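Local atomic coordinates of 2-hydroxyethylphosphonate dioxygenase (Streptomyces viridochromogenes, PDB entry 4YAR), a protein that uses non-heme iron(II) and O2 to cleave 2-hydroxyethylphosphonate into hydroxymethylphosphonate and formate, a step in the biosynthesis of the antibiotic phosphinothricin tripeptide. Residues G318-A323 and L339-D344; T366-G371 and R393-G398; R193-T198 and T401-G406; D286-L291 and D415-T420. The protein carries 1 engineered substitution. All coordinates share one frame; numbering follows the deposited sequence.

Interaction 3 is the buried one: strands 193-198 and 401-406 belong to different sheets and meet mainly through aromatic and aliphatic side chains. Interactions 1 and 2 are antiparallel strand pairs, each partly buried, with backbone hydrogen bonds, an apolar face and a polar, charged face. Interactions 1 and 3 reach the same sheet, where L339 N probably bonds to V402 O, and interactions 1 and 2 touch where A343 O meets G398 N. Interaction 4 lies at the surface, on the opposite side of the chain's centre from interaction 3, its centre about 30 Å away; there an arginine, its aspartate and a threonine tie a short 3-10 segment to helix 413-420.

Interaction 1 (G318-A323 and L339-D344); sequences GTYEAA and LRVDAD
E321 and R340 form the antiparallel hydrogen-bonded pair of this contact: R340 N gives a bond to E321 O at 2.8 Å, and E321 N returns one to R340 O at 3.1 Å. Their side chains rise side by side on the same face. Both have CG anti to the backbone N, and E321 OE2 reaches R340 NH1 at 3.5 Å in a salt bridge, with carboxylate and guanidinium planes turned 64° apart. Long charged residues suit this partly exposed face, where their stems pack together and their ends can meet solvent.

Strands 320-324 and 335-343 make a beta hairpin within the larger antiparallel sheet, the second strand continuing its pairing onto strand 400-407. On the buried face the side chains are apolar. The small A322 leaves room for the leucine opposite, and L339 CD2 lies 3.7 Å from A322 CB. Beside them Y320 and V341 point the same way, CD1 of the ring 4.1 Å from V341 CG2, while the phenol OH is hydrogen-bonded to W396 and A348.

Where direct pairing stops, a water takes over: it donates to T319 O and accepts from D342 N, each at 2.7 Å.

Interaction 2 (T366-G371 and R393-G398); sequences TLEWDG and RHRWHG
R395 joins two acids of the facing strand through the edge of its guanidinium. R395 NH1 bonds to E368 OE1 at 3.1 Å, meeting that oxygen on its anti side, somewhat out of the carboxylate plane, and R395 NH2 bonds to D370 OD2 at 3.1 Å, nearly in line with the C-O bond. Both acceptors lie in the guanidinium plane, and D349 adds a further salt bridge at NE, leaving the group little freedom to turn. The chain bends at CD (chi3 77°), and NH1 comes against E368. H397 NE2 lies 2.8 Å from E368 OE1 and 3.0 Å from OE2, its ring nearly perpendicular to the carboxylate.

The backbones pair at T366 with H397 and at E368 with R395, two bonds each; T366 N to H397 O (2.9 Å) is almost straight. A weak bond from D370 N to R393 O follows at 3.4 Å.

On the other face the side chains are buried. L367 CB sits over the six-membered ring of W396, 3.8 Å from its centroid, in a CH-pi contact, while L367 CD1 rests against H394 CD2 at 3.8 Å. A broad indole suits this place, giving leucine a flat apolar surface. Polar and charged residues on one face and apolar or aromatic ones on the other make this an amphipathic antiparallel pair, in which strand 394-397 edges a small three-stranded sheet.

Interaction 3 (R193-T198 and T401-G406); sequences RIVSYT and TVLKFG
Y197 lays its ring over the side chain of F405, and the closest part of the overlap is the methylene: F405 CB stands 3.3 Å from the centroid of the Y197 ring, almost exactly on the ring normal. The two side chains slide past each other in opposite directions, so each ring also meets the base of its partner. Y197 CB approaches the F405 ring off-centre, 4.1 Å from its centroid. Between the rings themselves this gives an offset stack with planes 21° apart and centroids separated by 4.8 Å.

At its far end the F405 ring meets V195 tip to tip, F405 CZ lying 3.7 Å from V195 CG1. V195 CG2 only just reaches L403 CD1, at 4.5 Å. Branched aliphatic residues suit these inward positions, packing beside the rings without polar atoms to satisfy. The tyrosine has one polar atom, and it passes beyond F405: Y197 OH lies close to the backbone of G406 and is hydrogen-bonded to S407.

The strands face each other at 25° with axes 8.3 Å apart, too far for backbone pairing; their two sheets pack through side chains, consistent with the cupin-type beta barrels of this dioxygenase family. S196, a substrate-binding residue in another structure of this enzyme, has its CB directed away from this layer. Strand 192-198 lies between strands 111-115 and 133-140 in one sheet, and strand 400-407 lies between 355-362 and 335-343 in the other.

Interaction 4 (D286-L291 and D415-T420); sequences DYRVLL and DWLELT
R288 binds T420 across the contact while D286, from the same segment as R288, holds the guanidinium in position. R288 NH2 donates to T420 OG1 at 2.8 Å, with the hydroxyl close to the guanidinium plane. The side of the same group is gripped by D286: R288 NE bonds to D286 OD1 at 3.0 Å and R288 NH1 to D286 OD2 at 2.7 Å, each oxygen using its syn lone pair, in a side-on salt bridge. This pairing fixes the rotation of the guanidinium and probably helps keep the aspartate ionised. R288 NH1 also makes a weak bond of 3.4 Å to L417 O.

D286 OD1 has a second task. D286 OD1 accepts from R288 N at 2.9 Å, approached from above the carboxylate plane, and so closes an Asx turn at the start of the 3-10 segment 287-290. An aspartate suits the place because its short side chain can reach both the backbone two residues on and the arginine side chain. This segment follows helix 270-283 within the sequence region assigned to the second cro/C1-type repeat, whereas L417 and T420 belong to helix 413-420. The contact therefore joins that helical region to the helix that follows strand 400-407. N421, just beyond, donates to D286 OD2.

The packing is centred on L417. L417 CD1 lies over one face of the R288 guanidinium, toward the rim and 3.4 Å from NH1, as the two side chains slide past each other. L417 CD2 lies against V289, whose CG1 is 3.9 Å away, the two side chains crossing at about a right angle.

Interaction 1 (G318-A323 and L339-D344)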
# COMPACT_ATOMS: atom_id res chain seq x y z
N GLY A 318 -5.50 5.76 -22.69
CA GLY A 318 -6.00 4.71 -23.60
C GLY A 318 -7.44 5.00 -24.04
O GLY A 318 -7.74 6.06 -24.52
N THR A 319 -8.33 4.07 -23.74
CA THR A 319 -9.76 4.25 -24.03
C THR A 319 -10.54 4.94 -22.95
O THR A 319 -11.74 5.15 -23.12
CB THR A 319 -10.45 2.92 -24.27
OG1 THR A 319 -10.18 2.03 -23.16
CG2 THR A 319 -9.93 2.35 -25.61
N TYR A 320 -9.88 5.29 -21.85
CA TYR A 320 -10.55 5.93 -20.72
C TYR A 320 -10.31 7.41 -20.68
O TYR A 320 -9.41 7.87 -21.32
CB TYR A 320 -10.07 5.25 -19.40
CG TYR A 320 -10.08 3.75 -19.48
CD1 TYR A 320 -11.26 3.05 -19.40
CD2 TYR A 320 -8.90 3.02 -19.68
CE1 TYR A 320 -11.29 1.69 -19.51
CE2 TYR A 320 -8.92 1.64 -19.80
CZ TYR A 320 -10.12 0.98 -19.71
OH TYR A 320 -10.25 -0.38 -19.78
N GLU A 321 -11.17 8.16 -19.96
CA GLU A 321 -10.81 9.49 -19.48
C GLU A 321 -10.46 9.39 -17.98
O GLU A 321 -11.13 8.70 -17.26
CB GLU A 321 -11.89 10.53 -19.79
CG GLU A 321 -11.34 11.97 -19.85
CD GLU A 321 -12.40 13.07 -20.04
OE1 GLU A 321 -12.04 14.25 -19.96
OE2 GLU A 321 -13.57 12.76 -20.27
N ALA A 322 -9.36 10.01 -17.59
CA ALA A 322 -8.85 9.85 -16.18
C ALA A 322 -8.73 11.18 -15.53
O ALA A 322 -8.40 12.16 -16.15
CB ALA A 322 -7.53 9.09 -16.18
N ALA A 323 -9.00 11.26 -14.21
CA ALA A 323 -8.67 12.44 -13.47
C ALA A 323 -8.06 11.98 -12.11
O ALA A 323 -8.41 10.91 -11.60
CB ALA A 323 -9.94 13.21 -13.18
N LEU A 339 -12.05 7.29 -13.17
CA LEU A 339 -12.05 6.79 -14.57
C LEU A 339 -13.45 6.82 -15.23
O LEU A 339 -14.39 6.22 -14.76
CB LEU A 339 -11.53 5.40 -14.69
CG LEU A 339 -10.11 5.08 -14.28
CD1 LEU A 339 -9.82 3.64 -14.60
CD2 LEU A 339 -9.11 5.97 -15.06
N ARG A 340 -13.53 7.52 -16.34
CA ARG A 340 -14.71 7.48 -17.22
C ARG A 340 -14.54 6.42 -18.33
O ARG A 340 -13.54 6.44 -19.03
CB ARG A 340 -14.87 8.88 -17.79
CG ARG A 340 -16.27 9.28 -18.15
CD ARG A 340 -16.23 10.57 -18.92
NE ARG A 340 -17.35 11.42 -18.57
CZ ARG A 340 -17.72 12.51 -19.25
NH1 ARG A 340 -17.06 12.89 -20.34
NH2 ARG A 340 -18.77 13.23 -18.83
N VAL A 341 -15.51 5.50 -18.47
CA VAL A 341 -15.49 4.44 -19.45
C VAL A 341 -16.58 4.79 -20.49
O VAL A 341 -17.67 5.19 -20.11
CB VAL A 341 -15.83 3.07 -18.76
CG1 VAL A 341 -15.71 1.93 -19.74
CG2 VAL A 341 -14.92 2.85 -17.55
N ASP A 342 -16.29 4.60 -21.75
CA ASP A 342 -17.26 4.94 -22.80
C ASP A 342 -17.10 4.13 -24.09
O ASP A 342 -16.78 4.71 -25.11
CB ASP A 342 -17.14 6.45 -23.14
CG ASP A 342 -15.78 6.84 -23.84
OD1 ASP A 342 -14.76 6.09 -23.79
OD2 ASP A 342 -15.73 7.94 -24.46
N ALA A 343 -17.34 2.82 -24.04
CA ALA A 343 -17.36 1.96 -25.26
C ALA A 343 -17.75 0.47 -24.99
O ALA A 343 -17.51 -0.05 -23.89
CB ALA A 343 -16.01 2.05 -26.00
N ASP A 344 -18.30 -0.21 -26.01
CA ASP A 344 -18.83 -1.59 -25.90
C ASP A 344 -17.78 -2.73 -26.02
O ASP A 344 -17.99 -3.83 -25.53
CB ASP A 344 -19.92 -1.81 -26.96
CG ASP A 344 -20.95 -2.89 -26.57
OD1 ASP A 344 -20.65 -3.82 -25.76
OD2 ASP A 344 -22.09 -2.82 -27.11
O HOH W 1 -13.80 3.66 -22.30

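Interaction 2 (T366-G371 and R393-G398)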
# COMPACT_ATOMS: atom_id res chain seq x y z
N THR A 366 -18.75 -3.57 -17.37
CA THR A 366 -18.21 -4.88 -17.49
C THR A 366 -16.70 -4.88 -17.29
O THR A 366 -15.98 -4.15 -17.93
CB THR A 366 -18.63 -5.57 -18.82
OG1 THR A 366 -20.04 -5.81 -18.79
CG2 THR A 366 -17.94 -6.89 -18.92
N LEU A 367 -16.27 -5.66 -16.32
CA LEU A 367 -14.84 -5.87 -16.04
C LEU A 367 -14.46 -7.20 -16.69
O LEU A 367 -15.03 -8.21 -16.34
CB LEU A 367 -14.53 -5.85 -14.56
CG LEU A 367 -13.11 -6.33 -14.11
CD1 LEU A 367 -12.03 -5.37 -14.52
CD2 LEU A 367 -13.07 -6.46 -12.59
N GLU A 368 -13.50 -7.17 -17.58
CA GLU A 368 -12.91 -8.39 -18.16
C GLU A 368 -11.50 -8.64 -17.66
O GLU A 368 -10.77 -7.67 -17.51
CB GLU A 368 -12.84 -8.25 -19.65
CG GLU A 368 -14.19 -8.02 -20.25
CD GLU A 368 -14.09 -7.98 -21.73
OE1 GLU A 368 -12.94 -7.72 -22.26
OE2 GLU A 368 -15.19 -8.16 -22.33
N TRP A 369 -11.16 -9.91 -17.52
CA TRP A 369 -9.78 -10.29 -17.15
C TRP A 369 -9.35 -11.63 -17.79
O TRP A 369 -10.20 -12.42 -18.26
CB TRP A 369 -9.59 -10.29 -15.63
CG TRP A 369 -10.29 -11.34 -14.86
CD1 TRP A 369 -9.72 -12.49 -14.31
CD2 TRP A 369 -11.62 -11.30 -14.37
NE1 TRP A 369 -10.63 -13.18 -13.61
CE2 TRP A 369 -11.81 -12.48 -13.62
CE3 TRP A 369 -12.67 -10.38 -14.48
CZ2 TRP A 369 -13.02 -12.78 -13.01
CZ3 TRP A 369 -13.87 -10.70 -13.94
CH2 TRP A 369 -14.03 -11.91 -13.17
N ASP A 370 -8.05 -11.90 -17.70
CA ASP A 370 -7.48 -13.13 -18.22
C ASP A 370 -6.91 -13.87 -17.00
O ASP A 370 -6.05 -13.37 -16.25
CB ASP A 370 -6.51 -12.78 -19.35
CG ASP A 370 -7.23 -12.18 -20.53
OD1 ASP A 370 -8.06 -12.89 -21.15
OD2 ASP A 370 -7.01 -10.99 -20.82
N GLY A 371 -7.54 -14.98 -16.69
CA GLY A 371 -7.16 -15.73 -15.49
C GLY A 371 -6.77 -17.15 -15.79
O GLY A 371 -6.74 -17.55 -16.95
N ARG A 393 -4.03 -8.65 -16.12
CA ARG A 393 -4.42 -7.85 -17.28
C ARG A 393 -5.96 -7.86 -17.32
O ARG A 393 -6.60 -8.86 -17.14
CB ARG A 393 -3.76 -8.39 -18.57
CG ARG A 393 -4.13 -7.75 -19.90
CD ARG A 393 -3.92 -8.77 -21.02
NE ARG A 393 -2.53 -8.79 -21.48
CZ ARG A 393 -1.93 -9.81 -22.11
NH1 ARG A 393 -2.58 -10.97 -22.36
NH2 ARG A 393 -0.65 -9.71 -22.48
N HIS A 394 -6.49 -6.70 -17.47
CA HIS A 394 -7.96 -6.47 -17.39
C HIS A 394 -8.34 -5.22 -18.15
O HIS A 394 -7.51 -4.42 -18.64
CB HIS A 394 -8.43 -6.41 -15.90
CG HIS A 394 -7.87 -5.26 -15.12
ND1 HIS A 394 -6.56 -5.18 -14.71
CD2 HIS A 394 -8.46 -4.11 -14.71
CE1 HIS A 394 -6.36 -4.06 -14.04
NE2 HIS A 394 -7.50 -3.39 -14.04
N ARG A 395 -9.65 -5.07 -18.34
CA ARG A 395 -10.17 -3.91 -19.03
C ARG A 395 -11.64 -3.75 -18.61
O ARG A 395 -12.27 -4.65 -18.10
CB ARG A 395 -10.06 -4.12 -20.55
CG ARG A 395 -10.85 -5.31 -20.99
CD ARG A 395 -10.43 -5.71 -22.39
NE ARG A 395 -9.16 -6.41 -22.37
CZ ARG A 395 -8.98 -7.67 -21.98
NH1 ARG A 395 -9.99 -8.41 -21.66
NH2 ARG A 395 -7.74 -8.19 -21.97
N TRP A 396 -12.13 -2.54 -18.78
CA TRP A 396 -13.56 -2.19 -18.54
C TRP A 396 -14.24 -1.85 -19.89
O TRP A 396 -13.63 -1.14 -20.71
CB TRP A 396 -13.69 -1.02 -17.62
CG TRP A 396 -13.28 -1.23 -16.22
CD1 TRP A 396 -12.06 -0.98 -15.70
CD2 TRP A 396 -14.10 -1.70 -15.12
NE1 TRP A 396 -12.04 -1.30 -14.35
CE2 TRP A 396 -13.27 -1.74 -13.97
CE3 TRP A 396 -15.42 -2.12 -14.99
CZ2 TRP A 396 -13.75 -2.17 -12.74
CZ3 TRP A 396 -15.88 -2.56 -13.78
CH2 TRP A 396 -15.06 -2.54 -12.65
N HIS A 397 -15.48 -2.32 -20.07
CA HIS A 397 -16.37 -1.94 -21.21
C HIS A 397 -17.68 -1.38 -20.62
O HIS A 397 -18.03 -1.67 -19.47
CB HIS A 397 -16.80 -3.13 -22.17
CG HIS A 397 -15.67 -3.96 -22.72
ND1 HIS A 397 -14.51 -3.43 -23.25
CD2 HIS A 397 -15.56 -5.30 -22.87
CE1 HIS A 397 -13.70 -4.41 -23.65
NE2 HIS A 397 -14.33 -5.55 -23.43
N GLY A 398 -18.43 -0.63 -21.44
CA GLY A 398 -19.68 0.01 -20.99
C GLY A 398 -19.57 1.52 -20.96
O GLY A 398 -18.67 2.10 -21.54

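Interaction 3 (R193-T198 and T401-G406)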
# COMPACT_ATOMS: atom_id res chain seq x y z
N ARG A 193 -21.79 10.37 1.28
CA ARG A 193 -20.94 9.20 1.50
C ARG A 193 -19.51 9.47 1.14
O ARG A 193 -19.26 10.34 0.32
CB ARG A 193 -21.42 7.98 0.68
CG ARG A 193 -22.86 7.59 0.95
CD ARG A 193 -23.15 6.25 0.28
NE ARG A 193 -23.02 6.41 -1.18
CZ ARG A 193 -23.00 5.39 -2.01
NH1 ARG A 193 -23.19 4.15 -1.57
NH2 ARG A 193 -22.89 5.63 -3.30
N ILE A 194 -18.59 8.78 1.80
CA ILE A 194 -17.15 8.84 1.45
C ILE A 194 -16.60 7.45 1.16
O ILE A 194 -17.17 6.44 1.61
CB ILE A 194 -16.24 9.53 2.50
CG1 ILE A 194 -16.14 8.66 3.74
CG2 ILE A 194 -16.71 10.93 2.86
CD1 ILE A 194 -15.35 9.23 4.84
N VAL A 195 -15.52 7.37 0.37
CA VAL A 195 -14.66 6.19 0.42
C VAL A 195 -13.43 6.52 1.17
O VAL A 195 -12.81 7.58 0.90
CB VAL A 195 -14.16 5.68 -0.95
CG1 VAL A 195 -13.17 4.52 -0.75
CG2 VAL A 195 -15.25 5.39 -1.90
N SER A 196 -13.04 5.63 2.09
CA SER A 196 -11.78 5.73 2.78
C SER A 196 -10.98 4.51 2.37
O SER A 196 -11.39 3.37 2.63
CB SER A 196 -11.93 5.81 4.28
OG SER A 196 -10.66 5.91 4.93
N TYR A 197 -9.87 4.76 1.69
CA TYR A 197 -9.02 3.75 1.11
C TYR A 197 -7.61 3.78 1.76
O TYR A 197 -6.85 4.72 1.52
CB TYR A 197 -8.83 3.97 -0.38
CG TYR A 197 -8.03 2.86 -1.05
CD1 TYR A 197 -8.62 1.64 -1.32
CD2 TYR A 197 -6.70 3.03 -1.39
CE1 TYR A 197 -7.91 0.60 -1.89
CE2 TYR A 197 -5.96 2.03 -1.98
CZ TYR A 197 -6.57 0.80 -2.25
OH TYR A 197 -5.81 -0.19 -2.83
N THR A 198 -7.32 2.75 2.53
CA THR A 198 -6.04 2.67 3.22
C THR A 198 -5.02 1.85 2.39
O THR A 198 -5.35 1.06 1.54
CB THR A 198 -6.21 2.01 4.56
OG1 THR A 198 -6.56 0.65 4.32
CG2 THR A 198 -7.26 2.70 5.45
N THR A 401 -18.71 5.06 -14.92
CA THR A 401 -17.63 5.66 -14.14
C THR A 401 -17.24 4.68 -13.07
O THR A 401 -18.07 4.03 -12.41
CB THR A 401 -18.06 6.98 -13.44
OG1 THR A 401 -18.58 7.86 -14.40
CG2 THR A 401 -16.83 7.71 -12.78
N VAL A 402 -15.94 4.62 -12.86
CA VAL A 402 -15.43 3.80 -11.83
C VAL A 402 -14.32 4.53 -11.09
O VAL A 402 -13.53 5.25 -11.73
CB VAL A 402 -14.98 2.43 -12.41
CG1 VAL A 402 -13.77 2.58 -13.32
CG2 VAL A 402 -14.64 1.45 -11.32
N LEU A 403 -14.22 4.30 -9.79
CA LEU A 403 -13.05 4.85 -9.03
C LEU A 403 -12.00 3.74 -8.94
O LEU A 403 -12.35 2.58 -8.74
CB LEU A 403 -13.50 5.27 -7.64
CG LEU A 403 -14.61 6.32 -7.47
CD1 LEU A 403 -14.69 6.89 -6.07
CD2 LEU A 403 -14.44 7.41 -8.47
N LYS A 404 -10.74 4.11 -9.20
CA LYS A 404 -9.63 3.20 -9.21
C LYS A 404 -8.68 3.57 -8.08
O LYS A 404 -8.04 4.65 -8.10
CB LYS A 404 -8.89 3.24 -10.52
CG LYS A 404 -7.59 2.46 -10.51
CD LYS A 404 -7.09 2.40 -11.94
CE LYS A 404 -5.81 1.59 -12.06
NZ LYS A 404 -5.98 0.72 -13.19
N PHE A 405 -8.51 2.67 -7.16
CA PHE A 405 -7.57 2.87 -6.03
C PHE A 405 -6.45 1.88 -6.20
O PHE A 405 -6.62 0.75 -6.70
CB PHE A 405 -8.25 2.71 -4.66
CG PHE A 405 -9.37 3.67 -4.39
CD1 PHE A 405 -9.10 4.96 -3.89
CD2 PHE A 405 -10.67 3.35 -4.70
CE1 PHE A 405 -10.13 5.85 -3.60
CE2 PHE A 405 -11.70 4.23 -4.40
CZ PHE A 405 -11.43 5.49 -3.88
N GLY A 406 -5.28 2.20 -5.64
CA GLY A 406 -4.19 1.33 -5.68
C GLY A 406 -3.37 1.34 -4.42
O GLY A 406 -3.15 2.33 -3.79

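Interaction 4 (D286-L291 and D415-T420)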
# COMPACT_ATOMS: atom_id res chain seq x y z
N ASP A 286 24.15 1.74 -1.05
CA ASP A 286 23.37 2.41 -2.10
C ASP A 286 23.16 3.89 -1.76
O ASP A 286 22.47 4.26 -0.81
CB ASP A 286 22.04 1.69 -2.23
CG ASP A 286 21.21 2.19 -3.40
OD1 ASP A 286 21.42 3.28 -3.99
OD2 ASP A 286 20.32 1.41 -3.77
N TYR A 287 23.82 4.75 -2.54
CA TYR A 287 23.78 6.14 -2.30
C TYR A 287 22.38 6.75 -2.40
O TYR A 287 22.13 7.79 -1.82
CB TYR A 287 24.75 6.90 -3.31
CG TYR A 287 24.15 6.99 -4.72
CD1 TYR A 287 24.16 5.88 -5.60
CD2 TYR A 287 23.46 8.13 -5.13
CE1 TYR A 287 23.58 5.97 -6.85
CE2 TYR A 287 22.83 8.20 -6.40
CZ TYR A 287 22.92 7.15 -7.25
OH TYR A 287 22.25 7.20 -8.46
N ARG A 288 21.48 6.09 -3.12
CA ARG A 288 20.16 6.69 -3.36
C ARG A 288 19.35 7.04 -2.08
O ARG A 288 18.60 8.03 -2.04
CB ARG A 288 19.38 5.87 -4.39
CG ARG A 288 20.04 5.79 -5.70
CD ARG A 288 19.39 4.84 -6.69
NE ARG A 288 19.43 3.50 -6.20
CZ ARG A 288 18.87 2.46 -6.76
NH1 ARG A 288 19.00 1.30 -6.16
NH2 ARG A 288 18.19 2.54 -7.90
N VAL A 289 19.47 6.19 -1.03
CA VAL A 289 18.80 6.41 0.18
C VAL A 289 19.33 7.57 1.00
O VAL A 289 18.70 7.94 1.99
CB VAL A 289 18.60 5.10 0.99
CG1 VAL A 289 18.10 3.98 0.10
CG2 VAL A 289 19.88 4.65 1.66
N LEU A 290 20.46 8.19 0.57
CA LEU A 290 20.98 9.40 1.19
C LEU A 290 20.50 10.70 0.52
O LEU A 290 20.68 11.80 1.06
CB LEU A 290 22.52 9.42 1.19
CG LEU A 290 23.20 8.25 1.84
CD1 LEU A 290 24.71 8.29 1.67
CD2 LEU A 290 22.89 8.23 3.33
N LEU A 291 19.80 10.59 -0.61
CA LEU A 291 19.32 11.78 -1.30
C LEU A 291 18.03 12.28 -0.58
O LEU A 291 17.29 11.48 0.08
CB LEU A 291 19.08 11.44 -2.77
CG LEU A 291 20.28 10.90 -3.58
CD1 LEU A 291 19.90 10.65 -5.03
CD2 LEU A 291 21.50 11.78 -3.56
N ASP A 415 10.48 -2.36 -3.34
CA ASP A 415 10.85 -3.49 -4.26
C ASP A 415 11.57 -2.91 -5.48
O ASP A 415 12.59 -3.45 -5.96
CB ASP A 415 9.62 -4.26 -4.80
CG ASP A 415 9.07 -5.28 -3.85
OD1 ASP A 415 9.73 -5.68 -2.86
OD2 ASP A 415 7.94 -5.77 -4.05
N TRP A 416 11.08 -1.79 -5.98
CA TRP A 416 11.74 -1.17 -7.14
C TRP A 416 13.17 -0.82 -6.87
O TRP A 416 14.08 -1.04 -7.72
CB TRP A 416 10.95 0.00 -7.73
CG TRP A 416 9.76 -0.41 -8.50
CD1 TRP A 416 8.45 -0.19 -8.18
CD2 TRP A 416 9.75 -1.17 -9.72
NE1 TRP A 416 7.63 -0.75 -9.13
CE2 TRP A 416 8.39 -1.36 -10.08
CE3 TRP A 416 10.75 -1.68 -10.55
CZ2 TRP A 416 8.02 -2.04 -11.25
CZ3 TRP A 416 10.38 -2.39 -11.72
CH2 TRP A 416 9.02 -2.57 -12.03
N LEU A 417 13.41 -0.29 -5.67
CA LEU A 417 14.79 0.04 -5.31
C LEU A 417 15.66 -1.19 -5.33
O LEU A 417 16.75 -1.23 -5.87
CB LEU A 417 14.80 0.73 -3.94
CG LEU A 417 16.17 1.19 -3.42
CD1 LEU A 417 16.54 2.50 -4.06
CD2 LEU A 417 16.07 1.38 -1.94
N GLU A 418 15.19 -2.29 -4.75
CA GLU A 418 15.96 -3.51 -4.76
C GLU A 418 16.08 -4.13 -6.15
O GLU A 418 17.09 -4.74 -6.48
CB GLU A 418 15.30 -4.51 -3.80
CG GLU A 418 15.88 -5.88 -3.79
CD GLU A 418 17.24 -6.02 -3.12
OE1 GLU A 418 17.65 -5.16 -2.33
OE2 GLU A 418 17.84 -7.10 -3.30
N LEU A 419 15.05 -4.01 -6.99
CA LEU A 419 15.09 -4.68 -8.26
C LEU A 419 16.08 -4.03 -9.17
O LEU A 419 16.67 -4.71 -10.00
CB LEU A 419 13.68 -4.67 -8.92
CG LEU A 419 12.75 -5.69 -8.26
CD1 LEU A 419 11.34 -5.40 -8.73
CD2 LEU A 419 13.15 -7.12 -8.60
N THR A 420 16.29 -2.74 -9.00
CA THR A 420 17.40 -2.08 -9.68
C THR A 420 18.85 -2.53 -9.20
O THR A 420 19.80 -2.48 -9.96
CB THR A 420 17.15 -0.56 -9.75
OG1 THR A 420 17.02 0.02 -8.45
CG2 THR A 420 15.87 -0.27 -10.51